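PDB 4KK3: protein-arginine-phosphatase from Bacillus subtilis subsp. subtilis, which catalyses the specific removal of phosphate from phosphoarginine residues in many proteins, counteracting the protein arginine kinase McsB. Local coordinates for residues A41-A47 with L62-P68; T48-E53 with G122-Y127; A54-K58 with Y127-D132. All coordinates share one frame; numbering follows the deposited sequence.

Interaction 1. Residues A41-A47 with L62-P68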
ATOM      1  N   ALA A  41       9.591  -7.933  -5.971  1.00 21.18           N
ATOM      2  CA  ALA A  41       9.359  -8.764  -4.796  1.00 20.97           C
ATOM      3  C   ALA A  41       9.665 -10.221  -5.109  1.00 36.83           C
ATOM      4  O   ALA A  41       9.583 -10.645  -6.257  1.00 43.28           O
ATOM      5  CB  ALA A  41       7.920  -8.627  -4.358  1.00 22.45           C
ATOM      6  N   SER A  42      10.023 -10.985  -4.081  1.00 42.08           N
ATOM      7  CA  SER A  42      10.065 -12.437  -4.189  1.00 51.60           C
ATOM      8  C   SER A  42       8.757 -12.959  -3.609  1.00 53.33           C
ATOM      9  O   SER A  42       8.105 -12.260  -2.848  1.00 44.47           O
ATOM     10  CB  SER A  42      11.235 -13.002  -3.390  1.00 54.33           C
ATOM     11  OG  SER A  42      12.417 -12.257  -3.620  1.00 57.87           O
ATOM     12  N   PRO A  43       8.337 -14.168  -3.999  1.00 63.07           N
ATOM     13  CA  PRO A  43       7.250 -14.772  -3.219  1.00 65.85           C
ATOM     14  C   PRO A  43       7.814 -15.497  -1.996  1.00 63.60           C
ATOM     15  O   PRO A  43       9.027 -15.693  -1.916  1.00 56.17           O
ATOM     16  CB  PRO A  43       6.609 -15.761  -4.202  1.00 69.31           C
ATOM     17  CG  PRO A  43       7.107 -15.346  -5.564  1.00 69.07           C
ATOM     18  CD  PRO A  43       8.477 -14.790  -5.323  1.00 67.16           C
ATOM     19  N   ASN A  44       6.940 -15.867  -1.062  1.00 73.34           N
ATOM     20  CA  ASN A  44       7.319 -16.490   0.219  1.00 79.18           C
ATOM     21  C   ASN A  44       8.073 -15.594   1.208  1.00 75.92           C
ATOM     22  O   ASN A  44       8.324 -15.995   2.343  1.00 80.86           O
ATOM     23  CB  ASN A  44       8.056 -17.823   0.035  1.00 85.06           C
ATOM     24  CG  ASN A  44       7.978 -18.702   1.273  1.00 88.11           C
ATOM     25  OD1 ASN A  44       7.114 -18.509   2.131  1.00 86.72           O
ATOM     26  ND2 ASN A  44       8.877 -19.673   1.370  1.00 91.97           N
ATOM     27  N   GLY A  45       8.420 -14.382   0.790  1.00 67.47           N
ATOM     28  CA  GLY A  45       9.078 -13.442   1.680  1.00 59.26           C
ATOM     29  C   GLY A  45       8.165 -13.092   2.837  1.00 52.02           C
ATOM     30  O   GLY A  45       6.990 -13.441   2.827  1.00 50.69           O
ATOM     31  N   LYS A  46       8.696 -12.420   3.849  1.00 46.94           N
ATOM     32  CA  LYS A  46       7.862 -11.966   4.950  1.00 43.39           C
ATOM     33  C   LYS A  46       8.029 -10.471   5.133  1.00 29.98           C
ATOM     34  O   LYS A  46       9.000  -9.886   4.655  1.00 26.86           O
ATOM     35  CB  LYS A  46       8.235 -12.666   6.261  1.00 47.15           C
ATOM     36  CG  LYS A  46       7.790 -14.112   6.391  1.00 52.23           C
ATOM     37  CD  LYS A  46       8.082 -14.620   7.805  1.00 55.22           C
ATOM     38  CE  LYS A  46       7.844 -16.116   7.940  1.00 57.09           C
ATOM     39  NZ  LYS A  46       8.150 -16.606   9.320  1.00 57.32           N
ATOM     40  N   ALA A  47       7.096  -9.860   5.858  1.00 25.78           N
ATOM     41  CA  ALA A  47       7.273  -8.480   6.275  1.00 20.30           C
ATOM     42  C   ALA A  47       8.536  -8.450   7.116  1.00 22.90           C
ATOM     43  O   ALA A  47       8.868  -9.445   7.755  1.00 24.58           O
ATOM     44  CB  ALA A  47       6.071  -8.013   7.084  1.00 22.03           C
ATOM     45  N   LEU A  62       0.862  -8.102  11.543  1.00 20.24           N
ATOM     46  CA  LEU A  62       1.318  -8.038  10.162  1.00 19.09           C
ATOM     47  C   LEU A  62       1.926  -9.381   9.786  1.00 19.37           C
ATOM     48  O   LEU A  62       3.147  -9.572   9.834  1.00 21.67           O
ATOM     49  CB  LEU A  62       2.316  -6.898   9.990  1.00 19.06           C
ATOM     50  CG  LEU A  62       2.880  -6.678   8.591  1.00 21.18           C
ATOM     51  CD1 LEU A  62       1.738  -6.549   7.578  1.00 17.87           C
ATOM     52  CD2 LEU A  62       3.775  -5.440   8.597  1.00 19.25           C
ATOM     53  N   ASN A  63       1.044 -10.328   9.470  1.00 19.69           N
ATOM     54  CA  ASN A  63       1.444 -11.682   9.105  1.00 20.22           C
ATOM     55  C   ASN A  63       1.362 -11.778   7.600  1.00 25.64           C
ATOM     56  O   ASN A  63       0.296 -12.024   7.030  1.00 22.97           O
ATOM     57  CB  ASN A  63       0.518 -12.721   9.745  1.00 25.45           C
ATOM     58  CG  ASN A  63       1.007 -14.149   9.543  1.00 27.44           C
ATOM     59  OD1 ASN A  63       1.953 -14.399   8.801  1.00 26.47           O
ATOM     60  ND2 ASN A  63       0.349 -15.099  10.196  1.00 29.69           N
ATOM     61  N   HIS A  64       2.503 -11.585   6.963  1.00 20.69           N
ATOM     62  CA  HIS A  64       2.495 -11.269   5.556  1.00 22.48           C
ATOM     63  C   HIS A  64       3.502 -12.081   4.780  1.00 28.02           C
ATOM     64  O   HIS A  64       4.623 -12.302   5.234  1.00 31.07           O
ATOM     65  CB  HIS A  64       2.814  -9.789   5.387  1.00 19.09           C
ATOM     66  CG  HIS A  64       3.016  -9.384   3.964  1.00 21.79           C
ATOM     67  ND1 HIS A  64       1.967  -9.215   3.091  1.00 22.79           N
ATOM     68  CD2 HIS A  64       4.142  -9.139   3.258  1.00 26.57           C
ATOM     69  CE1 HIS A  64       2.437  -8.869   1.906  1.00 18.69           C
ATOM     70  NE2 HIS A  64       3.754  -8.816   1.982  1.00 22.73           N
ATOM     71  N   VAL A  65       3.100 -12.502   3.589  1.00 25.29           N
ATOM     72  CA  VAL A  65       4.011 -13.174   2.684  1.00 21.35           C
ATOM     73  C   VAL A  65       4.102 -12.352   1.399  1.00 21.22           C
ATOM     74  O   VAL A  65       3.080 -11.991   0.828  1.00 23.71           O
ATOM     75  CB  VAL A  65       3.525 -14.592   2.366  1.00 28.48           C
ATOM     76  CG1 VAL A  65       4.299 -15.167   1.222  1.00 31.21           C
ATOM     77  CG2 VAL A  65       3.668 -15.477   3.589  1.00 27.94           C
ATOM     78  N   SER A  66       5.326 -12.050   0.980  1.00 23.04           N
ATOM     79  CA  SER A  66       5.564 -11.199  -0.192  1.00 22.97           C
ATOM     80  C   SER A  66       4.984 -11.775  -1.488  1.00 26.59           C
ATOM     81  O   SER A  66       4.977 -12.988  -1.706  1.00 26.73           O
ATOM     82  CB  SER A  66       7.064 -10.946  -0.365  1.00 33.82           C
ATOM     83  OG  SER A  66       7.611 -10.283   0.761  1.00 37.73           O
ATOM     84  N   SER A  67       4.507 -10.888  -2.354  1.00 21.80           N
ATOM     85  CA  SER A  67       3.939 -11.297  -3.633  1.00 23.08           C
ATOM     86  C   SER A  67       4.408 -10.352  -4.735  1.00 20.66           C
ATOM     87  O   SER A  67       4.403  -9.139  -4.550  1.00 21.44           O
ATOM     88  CB  SER A  67       2.410 -11.293  -3.553  1.00 34.77           C
ATOM     89  OG  SER A  67       1.826 -11.518  -4.824  1.00 47.31           O
ATOM     90  N   PRO A  68       4.814 -10.905  -5.888  1.00 22.66           N
ATOM     91  CA  PRO A  68       5.168 -10.024  -7.003  1.00 23.23           C
ATOM     92  C   PRO A  68       3.906  -9.483  -7.642  1.00 23.51           C
ATOM     93  O   PRO A  68       2.869 -10.147  -7.647  1.00 25.29           O
ATOM     94  CB  PRO A  68       5.877 -10.966  -7.982  1.00 27.63           C
ATOM     95  CG  PRO A  68       5.285 -12.306  -7.701  1.00 32.24           C
ATOM     96  CD  PRO A  68       5.033 -12.328  -6.208  1.00 27.15           C
TER
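Ser66 meets Gly45 in the middle of an interface between two irregular segments; with Ala47 and Pro68 it buries the largest areas. Ser66 is gripped through its backbone: its N donates to Gly45 O at 2.8 Å, with an N-H...O angle of 156°. The same oxygen receives a CA-H...O contact from Val65 CA at 3.0 Å, while CG1 of Val65 rests on Asn44 CA. Ser66 CB is directed at the opposing segment and lies 3.0 Å from Ser42 O. Its OG, anti to the carbonyl carbon (chi1 -61°), packs against the Gly45 backbone and finds its hydrogen-bond partner in Asn10 O. Ala47 turns its methyl toward the other segment, where it meets CD2 of Leu62 at 3.8 Å and CB of His64 at 4.1 Å. At the far end, CD of Pro68 touches CG of Pro43 at 3.7 Å, the two rings crossing at about a right angle, and Ala41 CB packs on Ser67 O at 3.6 Å. Asn10 O is also held by His64 NE2, and Asn10 OD1 by Ser67 N. The paired loops thus hydrogen-bond to Asn10 and touch Thr11 in the substrate-binding P-loop of the low molecular weight phosphatase fold.

Interaction 2. Residues T48-E53 with G122-Y127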
ATOM      1  N   THR A  48       9.259  -7.338   7.093  1.00 23.40           N
ATOM      2  CA  THR A  48      10.495  -7.239   7.858  1.00 23.49           C
ATOM      3  C   THR A  48      10.153  -7.166   9.335  1.00 23.67           C
ATOM      4  O   THR A  48       9.070  -6.725   9.690  1.00 21.77           O
ATOM      5  CB  THR A  48      11.291  -5.986   7.503  1.00 29.11           C
ATOM      6  OG1 THR A  48      10.522  -4.830   7.847  1.00 30.80           O
ATOM      7  CG2 THR A  48      11.619  -5.968   6.011  1.00 30.41           C
ATOM      8  N   PRO A  49      11.082  -7.586  10.192  1.00 28.33           N
ATOM      9  CA  PRO A  49      10.796  -7.562  11.630  1.00 24.11           C
ATOM     10  C   PRO A  49      10.369  -6.188  12.135  1.00 22.32           C
ATOM     11  O   PRO A  49       9.441  -6.103  12.933  1.00 22.31           O
ATOM     12  CB  PRO A  49      12.134  -7.965  12.251  1.00 26.04           C
ATOM     13  CG  PRO A  49      12.763  -8.831  11.220  1.00 30.08           C
ATOM     14  CD  PRO A  49      12.376  -8.223   9.895  1.00 28.40           C
ATOM     15  N   HIS A  50      11.017  -5.126  11.664  1.00 23.99           N
ATOM     16  CA  HIS A  50      10.674  -3.780  12.111  1.00 20.13           C
ATOM     17  C   HIS A  50       9.260  -3.363  11.708  1.00 17.35           C
ATOM     18  O   HIS A  50       8.593  -2.646  12.457  1.00 21.05           O
ATOM     19  CB  HIS A  50      11.668  -2.751  11.576  1.00 26.21           C
ATOM     20  CG  HIS A  50      12.991  -2.756  12.278  1.00 28.72           C
ATOM     21  ND1 HIS A  50      13.203  -3.409  13.472  1.00 30.91           N
ATOM     22  CD2 HIS A  50      14.168  -2.170  11.955  1.00 30.58           C
ATOM     23  CE1 HIS A  50      14.458  -3.234  13.850  1.00 33.12           C
ATOM     24  NE2 HIS A  50      15.065  -2.488  12.945  1.00 34.63           N
ATOM     25  N   ALA A  51       8.824  -3.784  10.520  1.00 18.66           N
ATOM     26  CA  ALA A  51       7.472  -3.464  10.051  1.00 17.98           C
ATOM     27  C   ALA A  51       6.458  -4.178  10.948  1.00 19.15           C
ATOM     28  O   ALA A  51       5.437  -3.599  11.373  1.00 19.11           O
ATOM     29  CB  ALA A  51       7.293  -3.886   8.593  1.00 18.65           C
ATOM     30  N   VAL A  52       6.757  -5.436  11.236  1.00 18.87           N
ATOM     31  CA  VAL A  52       5.920  -6.226  12.140  1.00 18.48           C
ATOM     32  C   VAL A  52       5.834  -5.592  13.526  1.00 22.07           C
ATOM     33  O   VAL A  52       4.739  -5.460  14.105  1.00 19.10           O
ATOM     34  CB  VAL A  52       6.418  -7.681  12.246  1.00 21.04           C
ATOM     35  CG1 VAL A  52       5.737  -8.403  13.415  1.00 22.24           C
ATOM     36  CG2 VAL A  52       6.154  -8.414  10.946  1.00 24.46           C
ATOM     37  N   GLU A  53       6.983  -5.196  14.060  1.00 20.87           N
ATOM     38  CA  GLU A  53       7.039  -4.594  15.389  1.00 23.32           C
ATOM     39  C   GLU A  53       6.298  -3.248  15.414  1.00 23.34           C
ATOM     40  O   GLU A  53       5.575  -2.942  16.359  1.00 22.21           O
ATOM     41  CB  GLU A  53       8.501  -4.444  15.855  1.00 22.02           C
ATOM     42  CG  GLU A  53       8.669  -3.595  17.114  1.00 29.73           C
ATOM     43  CD  GLU A  53      10.105  -3.558  17.620  1.00 43.61           C
ATOM     44  OE1 GLU A  53      11.013  -4.037  16.903  1.00 48.26           O
ATOM     45  OE2 GLU A  53      10.325  -3.051  18.743  1.00 47.12           O
ATOM     46  N   GLY A 122      16.372   0.839   7.818  1.00 33.81           N
ATOM     47  CA  GLY A 122      16.318   1.868   8.841  1.00 28.50           C
ATOM     48  C   GLY A 122      16.009   1.307  10.218  1.00 28.15           C
ATOM     49  O   GLY A 122      15.677   0.131  10.361  1.00 28.65           O
ATOM     50  N   SER A 123      16.124   2.154  11.234  1.00 30.27           N
ATOM     51  CA  SER A 123      15.874   1.737  12.613  1.00 30.15           C
ATOM     52  C   SER A 123      14.387   1.559  12.831  1.00 27.59           C
ATOM     53  O   SER A 123      13.584   1.925  11.977  1.00 25.90           O
ATOM     54  CB  SER A 123      16.395   2.782  13.589  1.00 37.87           C
ATOM     55  OG  SER A 123      15.611   3.959  13.513  1.00 39.48           O
ATOM     56  N   ILE A 124      14.019   1.017  13.988  1.00 26.33           N
ATOM     57  CA  ILE A 124      12.612   0.873  14.339  1.00 26.90           C
ATOM     58  C   ILE A 124      11.926   2.240  14.325  1.00 25.87           C
ATOM     59  O   ILE A 124      10.756   2.352  13.976  1.00 26.89           O
ATOM     60  CB  ILE A 124      12.441   0.167  15.715  1.00 32.19           C
ATOM     61  CG1 ILE A 124      10.972  -0.165  15.992  1.00 31.17           C
ATOM     62  CG2 ILE A 124      13.037   1.005  16.856  1.00 33.58           C
ATOM     63  CD1 ILE A 124      10.343  -1.084  14.960  1.00 30.80           C
ATOM     64  N   ASP A 125      12.661   3.291  14.676  1.00 26.52           N
ATOM     65  CA  ASP A 125      12.075   4.625  14.678  1.00 24.50           C
ATOM     66  C   ASP A 125      11.757   5.142  13.277  1.00 25.28           C
ATOM     67  O   ASP A 125      10.763   5.848  13.093  1.00 25.55           O
ATOM     68  CB  ASP A 125      12.942   5.605  15.454  1.00 29.18           C
ATOM     69  CG  ASP A 125      13.122   5.185  16.896  1.00 34.53           C
ATOM     70  OD1 ASP A 125      12.122   5.173  17.646  1.00 41.97           O
ATOM     71  OD2 ASP A 125      14.262   4.854  17.269  1.00 42.52           O
ATOM     72  N   ILE A 126      12.588   4.790  12.298  1.00 25.26           N
ATOM     73  CA  ILE A 126      12.288   5.109  10.897  1.00 25.34           C
ATOM     74  C   ILE A 126      10.982   4.433  10.470  1.00 24.51           C
ATOM     75  O   ILE A 126      10.104   5.060   9.865  1.00 21.64           O
ATOM     76  CB  ILE A 126      13.416   4.658   9.946  1.00 24.40           C
ATOM     77  CG1 ILE A 126      14.682   5.479  10.185  1.00 35.25           C
ATOM     78  CG2 ILE A 126      12.991   4.812   8.477  1.00 23.23           C
ATOM     79  CD1 ILE A 126      14.544   6.937   9.793  1.00 37.96           C
ATOM     80  N   TYR A 127      10.854   3.151  10.802  1.00 23.70           N
ATOM     81  CA  TYR A 127       9.635   2.403  10.494  1.00 19.97           C
ATOM     82  C   TYR A 127       8.401   2.973  11.175  1.00 19.94           C
ATOM     83  O   TYR A 127       7.329   3.011  10.580  1.00 21.52           O
ATOM     84  CB  TYR A 127       9.774   0.940  10.887  1.00 19.73           C
ATOM     85  CG  TYR A 127      10.452   0.083   9.857  1.00 21.98           C
ATOM     86  CD1 TYR A 127      11.827   0.107   9.717  1.00 23.26           C
ATOM     87  CD2 TYR A 127       9.718  -0.766   9.035  1.00 20.33           C
ATOM     88  CE1 TYR A 127      12.455  -0.677   8.784  1.00 26.87           C
ATOM     89  CE2 TYR A 127      10.347  -1.568   8.098  1.00 23.86           C
ATOM     90  CZ  TYR A 127      11.711  -1.513   7.977  1.00 27.55           C
ATOM     91  OH  TYR A 127      12.349  -2.301   7.048  1.00 37.65           O
TER
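His50 and Tyr127 join the N-terminal turns of two helices, 49-56 and 124-145, in the low molecular weight phosphatase fold, where each helix is preceded by an N-cap hydroxyl, Thr48 or Ser123. The aromatic contact dominates. His50 turns its ring edge toward the Tyr127 face in an offset edge-to-face pair, centroids 5.3 Å apart and planes at 73°. Its CB lies over the centre of the phenol ring in a CH-pi contact, 3.4 Å from the centroid. With CG anti to the carbonyl carbon (chi1 -75°), the imidazole is carried beyond the phenol toward the other helix's start, where its CD2 comes within 3.2 Å of Gly122 O, near the imidazole plane. Apolar packing adds Ala51 CB beside Tyr127 CE2. In van der Waals contact, Ile124 CD1 touches His50 O and runs along the Glu53 side chain, 3.6 Å from its OE1. A leucine in place of Tyr127 would probably deprive His50 CB of its aromatic face and leave Thr48 without its phenol partner. The polar component is slight: Ala51 N gives Thr48 OG1 a weak capping bond, and this hydroxyl in turn makes a weak hydrogen bond, 3.2 Å long, to Tyr127 OH.

Interaction 3. Residues A54-K58 with Y127-D132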
ATOM      1  N   ALA A  54       6.456  -2.459  14.355  1.00 19.82           N
ATOM      2  CA  ALA A  54       5.791  -1.165  14.273  1.00 16.58           C
ATOM      3  C   ALA A  54       4.268  -1.298  14.340  1.00 17.55           C
ATOM      4  O   ALA A  54       3.595  -0.510  15.006  1.00 19.12           O
ATOM      5  CB  ALA A  54       6.206  -0.440  12.981  1.00 18.99           C
ATOM      6  N   LEU A  55       3.724  -2.313  13.676  1.00 16.20           N
ATOM      7  CA  LEU A  55       2.278  -2.504  13.691  1.00 15.08           C
ATOM      8  C   LEU A  55       1.845  -3.177  14.991  1.00 16.61           C
ATOM      9  O   LEU A  55       0.767  -2.888  15.504  1.00 17.67           O
ATOM     10  CB  LEU A  55       1.801  -3.328  12.505  1.00 16.13           C
ATOM     11  CG  LEU A  55       1.994  -2.668  11.129  1.00 25.84           C
ATOM     12  CD1 LEU A  55       0.958  -3.129  10.110  1.00 24.50           C
ATOM     13  CD2 LEU A  55       2.062  -1.146  11.192  1.00 26.11           C
ATOM     14  N   PHE A  56       2.692  -4.062  15.504  1.00 17.10           N
ATOM     15  CA  PHE A  56       2.399  -4.788  16.740  1.00 19.34           C
ATOM     16  C   PHE A  56       2.166  -3.809  17.903  1.00 19.16           C
ATOM     17  O   PHE A  56       1.284  -4.015  18.759  1.00 22.11           O
ATOM     18  CB  PHE A  56       3.559  -5.753  17.033  1.00 19.64           C
ATOM     19  CG  PHE A  56       3.328  -6.654  18.230  1.00 25.22           C
ATOM     20  CD1 PHE A  56       2.615  -7.833  18.100  1.00 26.21           C
ATOM     21  CD2 PHE A  56       3.864  -6.333  19.459  1.00 24.90           C
ATOM     22  CE1 PHE A  56       2.419  -8.674  19.203  1.00 25.78           C
ATOM     23  CE2 PHE A  56       3.674  -7.163  20.560  1.00 30.05           C
ATOM     24  CZ  PHE A  56       2.954  -8.333  20.419  1.00 28.70           C
ATOM     25  N   GLU A  57       2.937  -2.723  17.906  1.00 24.75           N
ATOM     26  CA  GLU A  57       2.789  -1.653  18.887  1.00 24.40           C
ATOM     27  C   GLU A  57       1.375  -1.052  18.904  1.00 26.09           C
ATOM     28  O   GLU A  57       0.867  -0.659  19.959  1.00 29.52           O
ATOM     29  CB  GLU A  57       3.838  -0.561  18.644  1.00 29.76           C
ATOM     30  CG  GLU A  57       3.524   0.780  19.291  1.00 42.29           C
ATOM     31  CD  GLU A  57       4.595   1.811  19.015  1.00 51.87           C
ATOM     32  OE1 GLU A  57       5.741   1.400  18.768  1.00 50.71           O
ATOM     33  OE2 GLU A  57       4.296   3.025  19.036  1.00 58.22           O
ATOM     34  N   LYS A  58       0.739  -1.017  17.739  1.00 21.79           N
ATOM     35  CA  LYS A  58      -0.615  -0.501  17.595  1.00 25.47           C
ATOM     36  C   LYS A  58      -1.661  -1.611  17.576  1.00 26.03           C
ATOM     37  O   LYS A  58      -2.799  -1.393  17.148  1.00 25.19           O
ATOM     38  CB  LYS A  58      -0.725   0.319  16.304  1.00 25.70           C
ATOM     39  CG  LYS A  58       0.243   1.484  16.244  1.00 33.60           C
ATOM     40  CD  LYS A  58      -0.236   2.630  17.118  1.00 42.02           C
ATOM     41  CE  LYS A  58       0.497   3.916  16.779  1.00 48.98           C
ATOM     42  NZ  LYS A  58      -0.069   5.087  17.497  1.00 54.94           N
ATOM     43  N   TYR A 127      10.854   3.151  10.802  1.00 23.70           N
ATOM     44  CA  TYR A 127       9.635   2.403  10.494  1.00 19.97           C
ATOM     45  C   TYR A 127       8.401   2.973  11.175  1.00 19.94           C
ATOM     46  O   TYR A 127       7.329   3.011  10.580  1.00 21.52           O
ATOM     47  CB  TYR A 127       9.774   0.940  10.887  1.00 19.73           C
ATOM     48  CG  TYR A 127      10.452   0.083   9.857  1.00 21.98           C
ATOM     49  CD1 TYR A 127      11.827   0.107   9.717  1.00 23.26           C
ATOM     50  CD2 TYR A 127       9.718  -0.766   9.035  1.00 20.33           C
ATOM     51  CE1 TYR A 127      12.455  -0.677   8.784  1.00 26.87           C
ATOM     52  CE2 TYR A 127      10.347  -1.568   8.098  1.00 23.86           C
ATOM     53  CZ  TYR A 127      11.711  -1.513   7.977  1.00 27.55           C
ATOM     54  OH  TYR A 127      12.349  -2.301   7.048  1.00 37.65           O
ATOM     55  N   LYS A 128       8.537   3.404  12.423  1.00 22.43           N
ATOM     56  CA  LYS A 128       7.380   3.933  13.131  1.00 21.77           C
ATOM     57  C   LYS A 128       6.930   5.247  12.503  1.00 26.19           C
ATOM     58  O   LYS A 128       5.740   5.540  12.463  1.00 21.49           O
ATOM     59  CB  LYS A 128       7.642   4.075  14.634  1.00 24.06           C
ATOM     60  CG  LYS A 128       7.805   2.742  15.329  1.00 23.55           C
ATOM     61  CD  LYS A 128       7.999   2.939  16.829  1.00 33.79           C
ATOM     62  CE  LYS A 128       8.458   1.669  17.508  1.00 39.65           C
ATOM     63  NZ  LYS A 128       8.403   1.791  19.000  1.00 45.87           N
ATOM     64  N   GLN A 129       7.883   6.020  11.988  1.00 25.70           N
ATOM     65  CA  GLN A 129       7.564   7.245  11.259  1.00 24.04           C
ATOM     66  C   GLN A 129       6.826   6.934   9.955  1.00 20.80           C
ATOM     67  O   GLN A 129       5.853   7.595   9.613  1.00 24.61           O
ATOM     68  CB  GLN A 129       8.834   8.055  10.987  1.00 24.37           C
ATOM     69  CG  GLN A 129       9.499   8.590  12.258  1.00 38.70           C
ATOM     70  CD  GLN A 129      10.800   9.325  11.978  1.00 47.06           C
ATOM     71  OE1 GLN A 129      11.889   8.764  12.119  1.00 43.81           O
ATOM     72  NE2 GLN A 129      10.691  10.588  11.582  1.00 51.86           N
ATOM     73  N   THR A 130       7.282   5.910   9.245  1.00 20.21           N
ATOM     74  CA  THR A 130       6.593   5.445   8.042  1.00 17.74           C
ATOM     75  C   THR A 130       5.177   4.982   8.381  1.00 18.11           C
ATOM     76  O   THR A 130       4.202   5.337   7.711  1.00 18.33           O
ATOM     77  CB  THR A 130       7.353   4.296   7.387  1.00 19.06           C
ATOM     78  OG1 THR A 130       8.646   4.764   6.989  1.00 21.53           O
ATOM     79  CG2 THR A 130       6.605   3.794   6.158  1.00 20.42           C
ATOM     80  N   ARG A 131       5.069   4.197   9.445  1.00 19.07           N
ATOM     81  CA  ARG A 131       3.758   3.752   9.906  1.00 14.41           C
ATOM     82  C   ARG A 131       2.813   4.940  10.130  1.00 15.61           C
ATOM     83  O   ARG A 131       1.668   4.925   9.678  1.00 16.75           O
ATOM     84  CB  ARG A 131       3.899   2.948  11.205  1.00 16.05           C
ATOM     85  CG  ARG A 131       2.558   2.528  11.795  1.00 19.61           C
ATOM     86  CD  ARG A 131       2.718   2.140  13.268  1.00 19.07           C
ATOM     87  NE  ARG A 131       2.985   3.309  14.106  1.00 23.84           N
ATOM     88  CZ  ARG A 131       3.590   3.273  15.293  1.00 23.69           C
ATOM     89  NH1 ARG A 131       4.027   2.126  15.812  1.00 21.82           N
ATOM     90  NH2 ARG A 131       3.782   4.402  15.955  1.00 26.39           N
ATOM     91  N   ASP A 132       3.287   5.957  10.848  1.00 18.66           N
ATOM     92  CA  ASP A 132       2.461   7.117  11.172  1.00 20.27           C
ATOM     93  C   ASP A 132       2.085   7.915   9.930  1.00 19.71           C
ATOM     94  O   ASP A 132       0.969   8.418   9.815  1.00 22.73           O
ATOM     95  CB  ASP A 132       3.166   8.024  12.182  1.00 25.97           C
ATOM     96  CG  ASP A 132       3.249   7.397  13.569  1.00 33.27           C
ATOM     97  OD1 ASP A 132       2.563   6.380  13.800  1.00 30.30           O
ATOM     98  OD2 ASP A 132       3.991   7.921  14.427  1.00 36.48           O
TER
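A buried arginine, Arg131, reaches across from helix 124-145 to hold a main-chain carbonyl near the end of its neighbour, Ala54 O. NH1 donates to that oxygen at 2.8 Å, with an N-H...O angle of 159° and the acceptor almost in the guanidinium plane. The chain runs out with CG anti to the backbone N, then bends at chi3 (71°), which swings the guanidinium round to the carbonyl. On the way, CG of Arg131 passes CD2 of Leu55 at 3.8 Å. Asp132 fixes the rotation of the group, since both NE and NH2 donate side-on to its OD1, at 3.1 Å for NE. Glu57 completes the network as a bridge between two cations. Its OE1 takes the Lys128 ammonium on the syn side, NZ to OE1 being 2.7 Å, whereas OE2 makes a longer salt bridge with Arg131 and a weak hydrogen bond from its NH2. The carboxylate stands steeply to the guanidinium, 76° between planes. Lys58 CE lies over one guanidinium face toward its rim, 3.4 Å from NH2, and Lys128 CB is near the rim of the opposite face. The nearby Lys58 charge is probably offset by the two carboxylates of the network. Beneath these polar groups, Ala54 CB packs against Tyr127 CB, and Leu55 and Tyr127 both continue onto Met16, so helix 49-56 and helix 124-145 meet above helix 13-28.

Interactions 2 and 3 are successive turns of one helix pair, their centres about 7 Å apart: Tyr127 belongs to both, and Ile124 CD1 lies 4.2 Å from Ala54 N. Interaction 1 flanks helix 49-56 with the loops before and after it, its centre about 16 Å from that of interaction 2. Leu62 ties it to both others, its CD2 lying 3.7 Å from Ala51 O and 3.9 Å from Leu55 CD1. The substrate loop is reached by His64 and Ser66 near Asn10 and Thr11, and by Tyr127 near Cys12. The Tyr127 side chain is about 6 Å from a bound phosphate ion and from the Asp118 side chain, whereas the salt-bridge network of interaction 3 joins Glu57 to Lys128, Arg131 and Asp132.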